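Local coordinates for aldehyde dehydrogenase family protein (Pseudomonas syringae pv. tomato, PDB 5IUV) that probably oxidises indole-3-acetaldehyde to the auxin indole-3-acetic acid with NAD+ as the electron acceptor, at residues V240-S245 with K250-Y255; G244-A249 with F470-N475; V391-A394 with A398-E401. All coordinates share one frame; numbering follows the deposited sequence.

Overall arrangement
All three contacts touch the same NAD molecule. Contacts 1 and 2 share Gly244 and Ser245 and both use helix 246-258: contact 1 packs the helix on strand 239-243 beside the adenine, with Leu252 as the link, and contact 2 ties its first turn to residues 470-475. Their centres lie about 8 Å apart, and Lys250 NZ meets Gln472 OE1 at 2.9 Å. Contact 3 lies about 25 Å from contact 1 and about 18 Å from contact 2, centre to centre, nested in the chain between the two halves of contact 2; it reaches the nicotinamide ribose through Glu401. The side chain of Phe242 is about 6 Å from that of Glu267, the predicted active-site residue.

Contact 1 (V240-S245 with K250-Y255); sequences VVFTGS and KQLMIY. With NAD (nicotinamide-adenine-dinucleotide), chain C.
Leu252 CD1 approaches the Phe242 ring obliquely, while the outer edge of the ring is turned to the dinucleotide. CD1 lies 3.4 Å from Phe242 CB and 3.6 Å from CG, so it fits against the root of the ring, the two side chains crossing at about a right angle. Phe242 CG stands anti to the backbone N (chi1 173°), which carries the ring away from the strand toward the cofactor: at its edge CE2 is 3.2 Å from NAD O4B, and O1A also lies in the ring plane. A second flat group, Tyr255, carries the carbonyl Gln251 O over one face, offset toward the rim, and has NAD N1A at its edge, 3.6 Å from CE2. Tyr255 OH accepts a long, weak hydrogen bond from NAD N6A (3.3 Å).

Leu252 thus works in two directions. CD1 serves the strand, also touching Val240 CG2 at 4.1 Å, and CD2 approaches the adenine at C2A (3.8 Å). Where the strand ends, Ser245 grips one phosphate oxygen, O1A, twice, through its backbone N and through OG, the latter at 2.7 Å. Ala162, Ile164, Val264 and Leu266 of the flanking strands also pack round Val240 and Phe242, and Ala232 of helix 224-232 packs against Leu252. The contact joins the first strand and the helix of the beta-alpha-beta unit 239-243, 246-258 and 263-267, part of the Rossmann-like NAD-binding domain of aldehyde dehydrogenases.

Contact 2 (G244-A249 with F470-N475); sequences GSTKIA and FKQSGN. With NAD (nicotinamide-adenine-dinucleotide), chain C.
Thr246, on the first turn of helix 246-258, meets Gln472, and their side chains cross at about a right angle. Gln472 is presented by residues 470-475. At the start of this segment Phe470 O accepts from Ser473 N at 3.1 Å, closing a turn over Lys471 and Gln472. The carbonyl of Lys471 receives Arg263 of the second subunit.

Gln472 makes the direct contact. Its O accepts a hydrogen bond from Thr246 OG1, 3.0 Å long, with the donor tilted 21° from the carbonyl plane. Thr246 OG1 lies beside its own backbone N (chi1 -67°), which leaves CG2 anti to that nitrogen and across the Gln472 side chain, 3.7 Å from Gln472 OE1. That amide oxygen has its stronger partner in Lys250 NZ, one turn farther along the same helix, so backbone and side chain of Gln472 hold two successive turns.

The helix held in this way is the one whose N-terminus faces the NAD pyrophosphate in the Rossmann-like domain. Ser245 is its N-cap: OG accepts a weak bond from Ile248 N, and the helix end would probably help to stabilise the phosphate charge. Ile248 lays CG2 against the adenine, 3.6 Å from NAD C5A, and sets CG1 3.3 Å from NAD O1A.

Beyond Gln472, Ser473 turns its CB away from the helix. At Gly474 the backbone angles would jam a side chain against the carbonyl O of Ser473. Ser473 OG bonds to Gly269 O and Gly428 N, and Asn475, running antiparallel to strand 263-267, bonds through OD1 to Leu266 N and through ND2 to Val264 O.

Contact 3 (V391-A394 with A398-E401); sequences VNNA and AQEE. With NAD (nicotinamide-adenine-dinucleotide), chain C.
Asn393 O receives the side-chain amide of Gln399, with NE2 2.8 Å away and an almost straight N-H...O angle of 169°. The oxygen lies in the plane of the Gln399 amide, whereas the donor is tilted 26° from the plane of the Asn393 carbonyl. A bend at chi2 (-65°) turns the Gln399 amide toward that carbonyl, and Gln399 CG lies 3.4 Å from Asn393 O. NE2 also donates to Asp424 O, so two carbonyls hold this amide. The Asn393 amide stands nearly perpendicular to it and is fixed by Asp424 OD2 at ND2 and Arg307 at OD1.

Ala398 CB packs against the backbone of the loop, 3.5 Å from Asn392 O, and against Val391 CG1 at 3.8 Å. Asn392 OD1 accepts from Ala394 N, forming an Asx turn just ahead of helix 396-399.

Past the helix, Glu401 extends its chain to the nicotinamide ribose, where OE1 accepts from NAD O3D and OE2 from NAD O2D at 2.8 Å. With one ribose hydroxyl on each carboxylate oxygen, this pair of bonds would restrict rotation of the ribose, just as two carbonyls satisfy Gln399 NE2.

Contact 1 (V240-S245 with K250-Y255)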
loop_
_atom_site.group_PDB
_atom_site.type_symbol
_atom_site.label_atom_id
_atom_site.label_comp_id
_atom_site.label_asym_id
_atom_site.label_seq_id
_atom_site.Cartn_x
_atom_site.Cartn_y
_atom_site.Cartn_z
ATOM N N VAL A 240 3.353 2.651 -26.083
ATOM C CA VAL A 240 2.127 2.503 -26.845
ATOM C C VAL A 240 1.163 1.614 -26.054
ATOM O O VAL A 240 1.544 0.573 -25.511
ATOM C CB VAL A 240 2.386 1.934 -28.268
ATOM C CG1 VAL A 240 3.090 0.584 -28.216
ATOM C CG2 VAL A 240 1.084 1.842 -29.068
ATOM N N VAL A 241 -0.079 2.064 -25.937
ATOM C CA VAL A 241 -1.111 1.225 -25.347
ATOM C C VAL A 241 -2.115 0.916 -26.434
ATOM O O VAL A 241 -2.410 1.762 -27.276
ATOM C CB VAL A 241 -1.783 1.883 -24.132
ATOM C CG1 VAL A 241 -0.757 2.059 -23.022
ATOM C CG2 VAL A 241 -2.422 3.240 -24.496
ATOM N N PHE A 242 -2.622 -0.310 -26.413
ATOM C CA PHE A 242 -3.391 -0.849 -27.518
ATOM C C PHE A 242 -4.564 -1.666 -27.027
ATOM O O PHE A 242 -4.449 -2.422 -26.068
ATOM C CB PHE A 242 -2.484 -1.717 -28.399
ATOM C CG PHE A 242 -3.209 -2.480 -29.486
ATOM C CD1 PHE A 242 -3.580 -3.804 -29.296
ATOM C CD2 PHE A 242 -3.483 -1.884 -30.708
ATOM C CE1 PHE A 242 -4.234 -4.514 -30.295
ATOM C CE2 PHE A 242 -4.136 -2.583 -31.710
ATOM C CZ PHE A 242 -4.510 -3.903 -31.504
ATOM N N THR A 243 -5.690 -1.512 -27.706
ATOM C CA THR A 243 -6.818 -2.410 -27.535
ATOM C C THR A 243 -7.305 -2.821 -28.924
ATOM O O THR A 243 -7.603 -1.974 -29.765
ATOM C CB THR A 243 -7.952 -1.759 -26.729
ATOM O OG1 THR A 243 -7.519 -1.538 -25.384
ATOM C CG2 THR A 243 -9.146 -2.656 -26.697
ATOM N N GLY A 244 -7.356 -4.125 -29.168
ATOM C CA GLY A 244 -7.717 -4.628 -30.476
ATOM C C GLY A 244 -7.509 -6.125 -30.576
ATOM O O GLY A 244 -7.582 -6.836 -29.574
ATOM N N SER A 245 -7.268 -6.606 -31.790
ATOM C CA SER A 245 -7.080 -8.024 -32.025
ATOM C C SER A 245 -5.723 -8.505 -31.517
ATOM O O SER A 245 -4.774 -7.729 -31.376
ATOM C CB SER A 245 -7.220 -8.354 -33.517
ATOM O OG SER A 245 -6.135 -7.844 -34.277
ATOM N N LYS A 250 0.320 -8.489 -31.302
ATOM C CA LYS A 250 1.632 -9.102 -31.487
ATOM C C LYS A 250 2.548 -8.271 -32.382
ATOM O O LYS A 250 3.741 -8.155 -32.113
ATOM C CB LYS A 250 1.492 -10.518 -32.065
ATOM C CG LYS A 250 1.007 -11.568 -31.080
ATOM C CD LYS A 250 0.677 -12.845 -31.828
ATOM C CE LYS A 250 0.333 -13.957 -30.879
ATOM N NZ LYS A 250 -0.061 -15.198 -31.609
ATOM N N GLN A 251 1.987 -7.699 -33.442
ATOM C CA GLN A 251 2.759 -6.892 -34.373
ATOM C C GLN A 251 3.324 -5.645 -33.698
ATOM O O GLN A 251 4.374 -5.151 -34.090
ATOM C CB GLN A 251 1.891 -6.499 -35.572
ATOM C CG GLN A 251 2.652 -5.798 -36.707
ATOM C CD GLN A 251 3.763 -6.628 -37.349
ATOM O OE1 GLN A 251 4.920 -6.206 -37.385
ATOM N NE2 GLN A 251 3.408 -7.782 -37.899
ATOM N N LEU A 252 2.628 -5.133 -32.685
ATOM C CA LEU A 252 3.122 -3.959 -31.958
ATOM C C LEU A 252 4.386 -4.298 -31.158
ATOM O O LEU A 252 5.277 -3.468 -31.014
ATOM C CB LEU A 252 2.051 -3.386 -31.014
ATOM C CG LEU A 252 0.724 -2.854 -31.581
ATOM C CD1 LEU A 252 0.128 -1.838 -30.622
ATOM C CD2 LEU A 252 0.875 -2.257 -32.978
ATOM N N MET A 253 4.459 -5.512 -30.631
ATOM C CA MET A 253 5.670 -5.942 -29.934
ATOM C C MET A 253 6.848 -5.977 -30.901
ATOM O O MET A 253 7.969 -5.593 -30.562
ATOM C CB MET A 253 5.463 -7.310 -29.295
ATOM C CG MET A 253 4.381 -7.332 -28.243
ATOM S SD MET A 253 4.443 -8.812 -27.222
ATOM C CE MET A 253 5.869 -8.466 -26.185
ATOM N N ILE A 254 6.574 -6.418 -32.122
ATOM C CA ILE A 254 7.589 -6.447 -33.160
ATOM C C ILE A 254 8.022 -5.024 -33.538
ATOM O O ILE A 254 9.223 -4.745 -33.633
ATOM C CB ILE A 254 7.087 -7.211 -34.402
ATOM C CG1 ILE A 254 6.854 -8.683 -34.037
ATOM C CG2 ILE A 254 8.069 -7.059 -35.560
ATOM C CD1 ILE A 254 6.260 -9.524 -35.140
ATOM N N TYR A 255 7.057 -4.121 -33.717
ATOM C CA TYR A 255 7.371 -2.722 -34.018
ATOM C C TYR A 255 8.237 -2.071 -32.942
ATOM O O TYR A 255 9.141 -1.299 -33.248
ATOM C CB TYR A 255 6.101 -1.885 -34.177
ATOM C CG TYR A 255 5.223 -2.221 -35.361
ATOM C CD1 TYR A 255 5.752 -2.723 -36.542
ATOM C CD2 TYR A 255 3.849 -2.018 -35.294
ATOM C CE1 TYR A 255 4.927 -3.019 -37.627
ATOM C CE2 TYR A 255 3.022 -2.306 -36.363
ATOM C CZ TYR A 255 3.563 -2.805 -37.527
ATOM O OH TYR A 255 2.723 -3.091 -38.587
HETATM P PA NAD C . -7.699 -4.404 -34.769
HETATM O O1A NAD C . -6.630 -5.225 -34.156
HETATM O O2A NAD C . -7.961 -4.716 -36.229
HETATM O O5B NAD C . -7.362 -2.869 -34.618
HETATM C C5B NAD C . -7.421 -2.115 -33.390
HETATM C C4B NAD C . -6.791 -0.773 -33.665
HETATM O O4B NAD C . -5.451 -0.976 -34.164
HETATM C C3B NAD C . -7.484 0.141 -34.681
HETATM O O3B NAD C . -7.378 1.506 -34.291
HETATM C C2B NAD C . -6.694 -0.119 -35.966
HETATM O O2B NAD C . -6.769 0.972 -36.879
HETATM C C1B NAD C . -5.290 -0.313 -35.399
HETATM N N9A NAD C . -4.352 -1.077 -36.216
HETATM C C8A NAD C . -4.639 -2.019 -37.169
HETATM N N7A NAD C . -3.589 -2.472 -37.810
HETATM C C5A NAD C . -2.527 -1.796 -37.218
HETATM C C6A NAD C . -1.132 -1.868 -37.413
HETATM N N6A NAD C . -0.545 -2.627 -38.344
HETATM N N1A NAD C . -0.350 -1.100 -36.617
HETATM C C2A NAD C . -0.932 -0.306 -35.712
HETATM N N3A NAD C . -2.232 -0.145 -35.450
HETATM C C4A NAD C . -2.985 -0.934 -36.237
HETATM O O3 NAD C . -9.064 -4.629 -33.955
HETATM P PN NAD C . -10.568 -4.099 -34.134
HETATM O O1N NAD C . -11.160 -4.881 -35.245
HETATM O O2N NAD C . -10.550 -2.620 -34.226
HETATM O O5D NAD C . -11.236 -4.458 -32.728
HETATM C C5D NAD C . -11.732 -5.780 -32.425
HETATM C C4D NAD C . -10.741 -6.455 -31.508
HETATM O O4D NAD C . -10.595 -5.672 -30.300
HETATM C C3D NAD C . -11.145 -7.844 -31.029
HETATM O O3D NAD C . -10.042 -8.736 -31.144
HETATM C C2D NAD C . -11.535 -7.579 -29.571
HETATM O O2D NAD C . -11.385 -8.673 -28.671
HETATM C C1D NAD C . -10.542 -6.466 -29.165
HETATM N N1N NAD C . -11.066 -5.692 -27.961
HETATM C C2N NAD C . -10.332 -5.874 -26.763
HETATM C C3N NAD C . -10.691 -5.168 -25.625
HETATM C C7N NAD C . -10.002 -5.366 -24.299
HETATM O O7N NAD C . -9.205 -6.317 -24.150
HETATM N N7N NAD C . -10.354 -4.586 -23.306
HETATM C C4N NAD C . -11.788 -4.306 -25.688
HETATM C C5N NAD C . -12.514 -4.169 -26.866
HETATM C C6N NAD C . -12.132 -4.871 -27.998
#

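Contact 2 (G244-A249 with F470-N475)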
loop_
_atom_site.group_PDB
_atom_site.type_symbol
_atom_site.label_atom_id
_atom_site.label_comp_id
_atom_site.label_asym_id
_atom_site.label_seq_id
_atom_site.Cartn_x
_atom_site.Cartn_y
_atom_site.Cartn_z
ATOM N N GLY A 244 -7.356 -4.125 -29.168
ATOM C CA GLY A 244 -7.717 -4.628 -30.476
ATOM C C GLY A 244 -7.509 -6.125 -30.576
ATOM O O GLY A 244 -7.582 -6.836 -29.574
ATOM N N SER A 245 -7.268 -6.606 -31.790
ATOM C CA SER A 245 -7.080 -8.024 -32.025
ATOM C C SER A 245 -5.723 -8.505 -31.517
ATOM O O SER A 245 -4.774 -7.729 -31.376
ATOM C CB SER A 245 -7.220 -8.354 -33.517
ATOM O OG SER A 245 -6.135 -7.844 -34.277
ATOM N N THR A 246 -5.649 -9.798 -31.241
ATOM C CA THR A 246 -4.409 -10.417 -30.812
ATOM C C THR A 246 -3.359 -10.341 -31.916
ATOM O O THR A 246 -2.184 -10.117 -31.646
ATOM C CB THR A 246 -4.641 -11.881 -30.397
ATOM O OG1 THR A 246 -5.446 -11.908 -29.207
ATOM C CG2 THR A 246 -3.313 -12.579 -30.118
ATOM N N LYS A 247 -3.788 -10.513 -33.161
ATOM C CA LYS A 247 -2.868 -10.461 -34.294
ATOM C C LYS A 247 -2.106 -9.135 -34.404
ATOM O O LYS A 247 -0.884 -9.119 -34.594
ATOM C CB LYS A 247 -3.622 -10.720 -35.595
ATOM C CG LYS A 247 -2.750 -10.643 -36.832
ATOM C CD LYS A 247 -3.594 -10.518 -38.090
ATOM C CE LYS A 247 -2.737 -10.559 -39.342
ATOM N NZ LYS A 247 -2.099 -11.892 -39.510
ATOM N N ILE A 248 -2.828 -8.024 -34.304
ATOM C CA ILE A 248 -2.201 -6.708 -34.375
ATOM C C ILE A 248 -1.414 -6.417 -33.098
ATOM O O ILE A 248 -0.357 -5.792 -33.139
ATOM C CB ILE A 248 -3.241 -5.591 -34.607
ATOM C CG1 ILE A 248 -3.962 -5.808 -35.941
ATOM C CG2 ILE A 248 -2.574 -4.217 -34.593
ATOM C CD1 ILE A 248 -3.029 -5.811 -37.137
ATOM N N ALA A 249 -1.930 -6.882 -31.966
ATOM C CA ALA A 249 -1.236 -6.713 -30.695
ATOM C C ALA A 249 0.180 -7.282 -30.757
ATOM O O ALA A 249 1.131 -6.626 -30.338
ATOM C CB ALA A 249 -2.032 -7.366 -29.558
ATOM N N PHE A 470 -4.799 -12.540 -19.266
ATOM C CA PHE A 470 -3.758 -13.553 -19.128
ATOM C C PHE A 470 -3.368 -13.952 -20.540
ATOM O O PHE A 470 -4.173 -13.800 -21.458
ATOM C CB PHE A 470 -4.254 -14.794 -18.373
ATOM C CG PHE A 470 -4.296 -14.649 -16.870
ATOM C CD1 PHE A 470 -4.830 -13.521 -16.271
ATOM C CD2 PHE A 470 -3.848 -15.683 -16.056
ATOM C CE1 PHE A 470 -4.883 -13.412 -14.888
ATOM C CE2 PHE A 470 -3.902 -15.577 -14.676
ATOM C CZ PHE A 470 -4.423 -14.438 -14.094
ATOM N N LYS A 471 -2.161 -14.478 -20.715
ATOM C CA LYS A 471 -1.758 -15.099 -21.981
ATOM C C LYS A 471 -1.979 -14.183 -23.187
ATOM O O LYS A 471 -1.604 -13.016 -23.146
ATOM C CB LYS A 471 -2.500 -16.428 -22.164
ATOM C CG LYS A 471 -2.164 -17.462 -21.086
ATOM C CD LYS A 471 -2.793 -18.821 -21.370
ATOM C CE LYS A 471 -4.195 -18.916 -20.803
ATOM N NZ LYS A 471 -4.778 -20.291 -20.965
ATOM N N GLN A 472 -2.597 -14.697 -24.249
ATOM C CA GLN A 472 -2.669 -13.922 -25.482
ATOM C C GLN A 472 -3.837 -12.928 -25.505
ATOM O O GLN A 472 -4.142 -12.357 -26.543
ATOM C CB GLN A 472 -2.731 -14.863 -26.698
ATOM C CG GLN A 472 -1.499 -15.760 -26.825
ATOM C CD GLN A 472 -1.344 -16.360 -28.212
ATOM O OE1 GLN A 472 -1.557 -15.688 -29.216
ATOM N NE2 GLN A 472 -0.979 -17.633 -28.267
ATOM N N SER A 473 -4.468 -12.715 -24.354
ATOM C CA SER A 473 -5.478 -11.668 -24.221
ATOM C C SER A 473 -4.842 -10.334 -23.817
ATOM O O SER A 473 -5.527 -9.320 -23.697
ATOM C CB SER A 473 -6.551 -12.074 -23.204
ATOM O OG SER A 473 -7.395 -13.084 -23.741
ATOM N N GLY A 474 -3.534 -10.338 -23.595
ATOM C CA GLY A 474 -2.824 -9.095 -23.360
ATOM C C GLY A 474 -1.940 -9.047 -22.129
ATOM O O GLY A 474 -1.744 -10.047 -21.440
ATOM N N ASN A 475 -1.394 -7.863 -21.864
ATOM C CA ASN A 475 -0.596 -7.631 -20.667
ATOM C C ASN A 475 -0.941 -6.270 -20.080
ATOM O O ASN A 475 -1.263 -5.332 -20.814
ATOM C CB ASN A 475 0.906 -7.709 -20.975
ATOM C CG ASN A 475 1.369 -6.588 -21.887
ATOM O OD1 ASN A 475 0.774 -6.351 -22.937
ATOM N ND2 ASN A 475 2.422 -5.884 -21.486
HETATM P PA NAD C . -7.699 -4.404 -34.769
HETATM O O1A NAD C . -6.630 -5.225 -34.156
HETATM O O2A NAD C . -7.961 -4.716 -36.229
HETATM O O5B NAD C . -7.362 -2.869 -34.618
HETATM C C5B NAD C . -7.421 -2.115 -33.390
HETATM C C4B NAD C . -6.791 -0.773 -33.665
HETATM O O4B NAD C . -5.451 -0.976 -34.164
HETATM C C3B NAD C . -7.484 0.141 -34.681
HETATM O O3B NAD C . -7.378 1.506 -34.291
HETATM C C2B NAD C . -6.694 -0.119 -35.966
HETATM O O2B NAD C . -6.769 0.972 -36.879
HETATM C C1B NAD C . -5.290 -0.313 -35.399
HETATM N N9A NAD C . -4.352 -1.077 -36.216
HETATM C C8A NAD C . -4.639 -2.019 -37.169
HETATM N N7A NAD C . -3.589 -2.472 -37.810
HETATM C C5A NAD C . -2.527 -1.796 -37.218
HETATM C C6A NAD C . -1.132 -1.868 -37.413
HETATM N N6A NAD C . -0.545 -2.627 -38.344
HETATM N N1A NAD C . -0.350 -1.100 -36.617
HETATM C C2A NAD C . -0.932 -0.306 -35.712
HETATM N N3A NAD C . -2.232 -0.145 -35.450
HETATM C C4A NAD C . -2.985 -0.934 -36.237
HETATM O O3 NAD C . -9.064 -4.629 -33.955
HETATM P PN NAD C . -10.568 -4.099 -34.134
HETATM O O1N NAD C . -11.160 -4.881 -35.245
HETATM O O2N NAD C . -10.550 -2.620 -34.226
HETATM O O5D NAD C . -11.236 -4.458 -32.728
HETATM C C5D NAD C . -11.732 -5.780 -32.425
HETATM C C4D NAD C . -10.741 -6.455 -31.508
HETATM O O4D NAD C . -10.595 -5.672 -30.300
HETATM C C3D NAD C . -11.145 -7.844 -31.029
HETATM O O3D NAD C . -10.042 -8.736 -31.144
HETATM C C2D NAD C . -11.535 -7.579 -29.571
HETATM O O2D NAD C . -11.385 -8.673 -28.671
HETATM C C1D NAD C . -10.542 -6.466 -29.165
HETATM N N1N NAD C . -11.066 -5.692 -27.961
HETATM C C2N NAD C . -10.332 -5.874 -26.763
HETATM C C3N NAD C . -10.691 -5.168 -25.625
HETATM C C7N NAD C . -10.002 -5.366 -24.299
HETATM O O7N NAD C . -9.205 -6.317 -24.150
HETATM N N7N NAD C . -10.354 -4.586 -23.306
HETATM C C4N NAD C . -11.788 -4.306 -25.688
HETATM C C5N NAD C . -12.514 -4.169 -26.866
HETATM C C6N NAD C . -12.132 -4.871 -27.998
#

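Contact 3 (V391-A394 with A398-E401)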
loop_
_atom_site.group_PDB
_atom_site.type_symbol
_atom_site.label_atom_id
_atom_site.label_comp_id
_atom_site.label_asym_id
_atom_site.label_seq_id
_atom_site.Cartn_x
_atom_site.Cartn_y
_atom_site.Cartn_z
ATOM N N VAL A 391 -21.501 -28.316 -28.884
ATOM C CA VAL A 391 -20.189 -27.845 -29.296
ATOM C C VAL A 391 -19.095 -28.542 -28.488
ATOM O O VAL A 391 -19.205 -28.693 -27.268
ATOM C CB VAL A 391 -20.070 -26.311 -29.139
ATOM C CG1 VAL A 391 -18.632 -25.842 -29.357
ATOM C CG2 VAL A 391 -21.023 -25.605 -30.096
ATOM N N ASN A 392 -18.058 -28.989 -29.186
ATOM C CA ASN A 392 -16.851 -29.495 -28.549
ATOM C C ASN A 392 -15.765 -28.416 -28.597
ATOM O O ASN A 392 -15.677 -27.671 -29.574
ATOM C CB ASN A 392 -16.391 -30.781 -29.236
ATOM C CG ASN A 392 -14.912 -31.024 -29.083
ATOM O OD1 ASN A 392 -14.115 -30.554 -29.891
ATOM N ND2 ASN A 392 -14.532 -31.760 -28.045
ATOM N N ASN A 393 -14.943 -28.331 -27.555
ATOM C CA ASN A 393 -14.017 -27.202 -27.415
ATOM C C ASN A 393 -12.948 -27.115 -28.508
ATOM O O ASN A 393 -12.242 -26.111 -28.607
ATOM C CB ASN A 393 -13.336 -27.242 -26.042
ATOM C CG ASN A 393 -12.754 -25.895 -25.644
ATOM O OD1 ASN A 393 -13.465 -24.891 -25.595
ATOM N ND2 ASN A 393 -11.461 -25.869 -25.346
ATOM N N ALA A 394 -12.823 -28.159 -29.322
ATOM C CA ALA A 394 -11.822 -28.152 -30.386
ATOM C C ALA A 394 -12.386 -27.576 -31.684
ATOM O O ALA A 394 -11.643 -27.352 -32.638
ATOM C CB ALA A 394 -11.276 -29.556 -30.624
ATOM N N ALA A 398 -15.488 -22.695 -31.094
ATOM C CA ALA A 398 -15.132 -22.748 -29.678
ATOM C C ALA A 398 -13.752 -22.141 -29.437
ATOM O O ALA A 398 -13.507 -21.537 -28.393
ATOM C CB ALA A 398 -15.174 -24.185 -29.166
ATOM N N GLN A 399 -12.854 -22.297 -30.406
ATOM C CA GLN A 399 -11.477 -21.821 -30.256
ATOM C C GLN A 399 -11.279 -20.372 -30.697
ATOM O O GLN A 399 -10.543 -19.619 -30.059
ATOM C CB GLN A 399 -10.523 -22.727 -31.037
ATOM C CG GLN A 399 -10.238 -24.053 -30.348
ATOM C CD GLN A 399 -9.503 -23.865 -29.035
ATOM O OE1 GLN A 399 -8.511 -23.136 -28.967
ATOM N NE2 GLN A 399 -9.996 -24.509 -27.978
ATOM N N GLU A 400 -11.938 -19.976 -31.780
ATOM C CA GLU A 400 -11.680 -18.666 -32.369
ATOM C C GLU A 400 -12.684 -17.590 -31.957
ATOM O O GLU A 400 -13.883 -17.857 -31.817
ATOM C CB GLU A 400 -11.642 -18.792 -33.894
ATOM C CG GLU A 400 -10.606 -19.797 -34.359
ATOM C CD GLU A 400 -10.638 -20.032 -35.853
ATOM O OE1 GLU A 400 -11.147 -19.162 -36.591
ATOM O OE2 GLU A 400 -10.150 -21.095 -36.284
ATOM N N GLU A 401 -12.181 -16.373 -31.752
ATOM C CA GLU A 401 -13.040 -15.245 -31.415
ATOM C C GLU A 401 -13.871 -14.839 -32.624
ATOM O O GLU A 401 -13.326 -14.564 -33.696
ATOM C CB GLU A 401 -12.220 -14.047 -30.931
ATOM C CG GLU A 401 -13.084 -12.875 -30.484
ATOM C CD GLU A 401 -12.273 -11.713 -29.932
ATOM O OE1 GLU A 401 -11.219 -11.388 -30.517
ATOM O OE2 GLU A 401 -12.694 -11.129 -28.912
HETATM P PA NAD C . -7.699 -4.404 -34.769
HETATM O O1A NAD C . -6.630 -5.225 -34.156
HETATM O O2A NAD C . -7.961 -4.716 -36.229
HETATM O O5B NAD C . -7.362 -2.869 -34.618
HETATM C C5B NAD C . -7.421 -2.115 -33.390
HETATM C C4B NAD C . -6.791 -0.773 -33.665
HETATM O O4B NAD C . -5.451 -0.976 -34.164
HETATM C C3B NAD C . -7.484 0.141 -34.681
HETATM O O3B NAD C . -7.378 1.506 -34.291
HETATM C C2B NAD C . -6.694 -0.119 -35.966
HETATM O O2B NAD C . -6.769 0.972 -36.879
HETATM C C1B NAD C . -5.290 -0.313 -35.399
HETATM N N9A NAD C . -4.352 -1.077 -36.216
HETATM C C8A NAD C . -4.639 -2.019 -37.169
HETATM N N7A NAD C . -3.589 -2.472 -37.810
HETATM C C5A NAD C . -2.527 -1.796 -37.218
HETATM C C6A NAD C . -1.132 -1.868 -37.413
HETATM N N6A NAD C . -0.545 -2.627 -38.344
HETATM N N1A NAD C . -0.350 -1.100 -36.617
HETATM C C2A NAD C . -0.932 -0.306 -35.712
HETATM N N3A NAD C . -2.232 -0.145 -35.450
HETATM C C4A NAD C . -2.985 -0.934 -36.237
HETATM O O3 NAD C . -9.064 -4.629 -33.955
HETATM P PN NAD C . -10.568 -4.099 -34.134
HETATM O O1N NAD C . -11.160 -4.881 -35.245
HETATM O O2N NAD C . -10.550 -2.620 -34.226
HETATM O O5D NAD C . -11.236 -4.458 -32.728
HETATM C C5D NAD C . -11.732 -5.780 -32.425
HETATM C C4D NAD C . -10.741 -6.455 -31.508
HETATM O O4D NAD C . -10.595 -5.672 -30.300
HETATM C C3D NAD C . -11.145 -7.844 -31.029
HETATM O O3D NAD C . -10.042 -8.736 -31.144
HETATM C C2D NAD C . -11.535 -7.579 -29.571
HETATM O O2D NAD C . -11.385 -8.673 -28.671
HETATM C C1D NAD C . -10.542 -6.466 -29.165
HETATM N N1N NAD C . -11.066 -5.692 -27.961
HETATM C C2N NAD C . -10.332 -5.874 -26.763
HETATM C C3N NAD C . -10.691 -5.168 -25.625
HETATM C C7N NAD C . -10.002 -5.366 -24.299
HETATM O O7N NAD C . -9.205 -6.317 -24.150
HETATM N N7N NAD C . -10.354 -4.586 -23.306
HETATM C C4N NAD C . -11.788 -4.306 -25.688
HETATM C C5N NAD C . -12.514 -4.169 -26.866
HETATM C C6N NAD C . -12.132 -4.871 -27.998
#